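Long-range contact in peroxisomal acyl-CoA oxidase 1A (Solanum lycopersicum, PDB 2FON), which probably catalyses the FAD-dependent oxidation of acyl-CoA thioesters in peroxisomal fatty acid beta-oxidation: residues Met40-Ala45 with Ala360-Phe365. Sequence-based numbering, arbitrary orientation.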
loop_
_atom_site.group_PDB
_atom_site.type_symbol
_atom_site.label_atom_id
_atom_site.label_comp_id
_atom_site.label_asym_id
_atom_site.label_seq_id
_atom_site.Cartn_x
_atom_site.Cartn_y
_atom_site.Cartn_z
ATOM N N MET B 40 -23.891 20.759 0.769
ATOM C CA MET B 40 -22.881 19.775 1.141
ATOM C C MET B 40 -21.464 20.336 1.053
ATOM O O MET B 40 -20.647 20.134 1.955
ATOM C CB MET B 40 -22.981 18.496 0.361
ATOM C CG MET B 40 -22.217 17.375 1.082
ATOM S SD MET B 40 -23.041 16.725 2.539
ATOM C CE MET B 40 -24.362 15.825 1.787
ATOM N N LYS B 41 -21.216 21.085 -0.005
ATOM C CA LYS B 41 -20.021 21.798 -0.134
ATOM C C LYS B 41 -19.754 22.519 1.176
ATOM O O LYS B 41 -18.655 22.365 1.762
ATOM C CB LYS B 41 -20.103 22.752 -1.302
ATOM C CG LYS B 41 -20.417 22.085 -2.653
ATOM C CD LYS B 41 -19.687 22.784 -3.786
ATOM C CE LYS B 41 -19.841 22.100 -5.149
ATOM N NZ LYS B 41 -19.352 23.015 -6.225
ATOM N N ILE B 42 -20.734 23.284 1.675
ATOM C CA ILE B 42 -20.520 24.058 2.908
ATOM C C ILE B 42 -20.238 23.108 4.065
ATOM O O ILE B 42 -19.362 23.363 4.866
ATOM C CB ILE B 42 -21.677 25.105 3.218
ATOM C CG1 ILE B 42 -21.488 26.384 2.418
ATOM C CG2 ILE B 42 -21.647 25.604 4.629
ATOM C CD1 ILE B 42 -22.626 26.705 1.430
ATOM N N VAL B 43 -20.933 21.998 4.155
ATOM C CA VAL B 43 -20.623 21.111 5.281
ATOM C C VAL B 43 -19.166 20.602 5.259
ATOM O O VAL B 43 -18.458 20.625 6.268
ATOM C CB VAL B 43 -21.549 19.907 5.369
ATOM C CG1 VAL B 43 -21.178 19.054 6.597
ATOM C CG2 VAL B 43 -22.984 20.382 5.448
ATOM N N TRP B 44 -18.717 20.174 4.091
ATOM C CA TRP B 44 -17.361 19.718 3.946
ATOM C C TRP B 44 -16.406 20.817 4.299
ATOM O O TRP B 44 -15.475 20.600 5.085
ATOM C CB TRP B 44 -17.096 19.256 2.520
ATOM C CG TRP B 44 -15.754 18.742 2.430
ATOM C CD1 TRP B 44 -14.643 19.398 1.949
ATOM C CD2 TRP B 44 -15.319 17.486 2.914
ATOM N NE1 TRP B 44 -13.546 18.600 2.097
ATOM C CE2 TRP B 44 -13.927 17.410 2.671
ATOM C CE3 TRP B 44 -15.965 16.408 3.507
ATOM C CZ2 TRP B 44 -13.163 16.282 3.003
ATOM C CZ3 TRP B 44 -15.205 15.277 3.849
ATOM C CH2 TRP B 44 -13.807 15.233 3.598
ATOM N N ALA B 45 -16.607 21.995 3.726
ATOM C CA ALA B 45 -15.684 23.065 4.020
ATOM C C ALA B 45 -15.631 23.407 5.516
ATOM O O ALA B 45 -14.549 23.848 5.973
ATOM C CB ALA B 45 -15.946 24.263 3.216
ATOM N N ALA B 360 -14.074 9.518 4.919
ATOM C CA ALA B 360 -13.651 10.884 4.648
ATOM C C ALA B 360 -14.570 11.855 5.357
ATOM O O ALA B 360 -14.106 12.874 5.917
ATOM C CB ALA B 360 -13.662 11.160 3.173
ATOM N N TYR B 361 -15.886 11.571 5.334
ATOM C CA TYR B 361 -16.811 12.415 6.106
ATOM C C TYR B 361 -16.588 12.189 7.627
ATOM O O TYR B 361 -16.507 13.152 8.386
ATOM C CB TYR B 361 -18.240 12.235 5.647
ATOM C CG TYR B 361 -18.621 12.959 4.360
ATOM C CD1 TYR B 361 -18.285 12.458 3.116
ATOM C CD2 TYR B 361 -19.349 14.138 4.399
ATOM C CE1 TYR B 361 -18.628 13.130 1.922
ATOM C CE2 TYR B 361 -19.730 14.826 3.219
ATOM C CZ TYR B 361 -19.360 14.303 1.984
ATOM O OH TYR B 361 -19.738 14.982 0.833
ATOM N N ALA B 362 -16.388 10.945 8.072
ATOM C CA ALA B 362 -16.149 10.729 9.511
ATOM C C ALA B 362 -14.928 11.491 9.996
ATOM O O ALA B 362 -15.044 12.273 10.941
ATOM C CB ALA B 362 -16.073 9.244 9.890
ATOM N N PHE B 363 -13.772 11.282 9.350
ATOM C CA PHE B 363 -12.525 11.992 9.687
ATOM C C PHE B 363 -12.691 13.492 9.451
ATOM O O PHE B 363 -12.147 14.294 10.179
ATOM C CB PHE B 363 -11.318 11.463 8.880
ATOM C CG PHE B 363 -11.041 9.960 9.053
ATOM C CD1 PHE B 363 -10.115 9.323 8.233
ATOM C CD2 PHE B 363 -11.684 9.212 10.021
ATOM C CE1 PHE B 363 -9.867 7.934 8.378
ATOM C CE2 PHE B 363 -11.445 7.867 10.197
ATOM C CZ PHE B 363 -10.550 7.214 9.370
ATOM N N ARG B 364 -13.498 13.903 8.485
ATOM C CA ARG B 364 -13.783 15.349 8.434
ATOM C C ARG B 364 -14.355 15.919 9.721
ATOM O O ARG B 364 -14.009 17.033 10.111
ATOM C CB ARG B 364 -14.698 15.769 7.301
ATOM C CG ARG B 364 -14.537 17.235 7.047
ATOM C CD ARG B 364 -13.181 17.552 6.607
ATOM N NE ARG B 364 -13.096 18.900 6.071
ATOM C CZ ARG B 364 -12.265 19.276 5.096
ATOM N NH1 ARG B 364 -11.471 18.389 4.517
ATOM N NH2 ARG B 364 -12.258 20.539 4.656
ATOM N N PHE B 365 -15.217 15.139 10.373
ATOM C CA PHE B 365 -15.978 15.611 11.513
ATOM C C PHE B 365 -15.223 15.432 12.783
ATOM O O PHE B 365 -15.252 16.301 13.653
ATOM C CB PHE B 365 -17.336 14.940 11.544
ATOM C CG PHE B 365 -18.195 15.268 10.320
ATOM C CD1 PHE B 365 -19.110 14.326 9.806
ATOM C CD2 PHE B 365 -18.071 16.500 9.689
ATOM C CE1 PHE B 365 -19.884 14.617 8.725
ATOM C CE2 PHE B 365 -18.856 16.810 8.602
ATOM C CZ PHE B 365 -19.780 15.878 8.117
#
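Arg364 and Trp44 illustrate how a long cationic chain can use its whole length against one indole. Arg364 CB lies 3.5 Å from Trp44 CZ3. Arg364 CG lies over the six-membered ring of Trp44, nearest CZ3 and CE3, set there by a first torsion that places it anti to the backbone N (chi1 -160°). The bend at chi2 keeps CD over the same face as a CH-pi contact, with Arg364 CD 3.8 Å from the centroid of that Trp44 ring. Arg364 NE turns to Trp44 O, 3.1 Å away, in a weak, bent hydrogen bond. Arg364 CZ sits over the face of the five-membered ring, toward its rim, in a cation-pi contact, the guanidinium tilted 36° from the indole plane, while NH1 is hydrogen-bonded to Ser312 of helix 297-328. This is helix-helix packing that ties helix 37-45, in the N-terminal helical part, to the long helix 347-380 of the C-alpha1 region; the N-to-C directions of the short segments differ by 52° and their axes approach to 10.8 Å. The indole spans the interhelical distance: Trp44 CH2 meets Ala360 O at 3.3 Å, and its edge points at the face of Tyr361 in a T-shaped pair. A leucine in place of Trp44 would probably leave the guanidinium without its aromatic bed and open a gap against Tyr361. Met40 SD approaches the Tyr361 ring obliquely, a Met-aromatic contact, and the Tyr361 hydroxyl is hydrogen-bonded to Leu622 O. Val43 CG1 touches the Phe365 ring edge, 3.8 Å from Phe365 CZ.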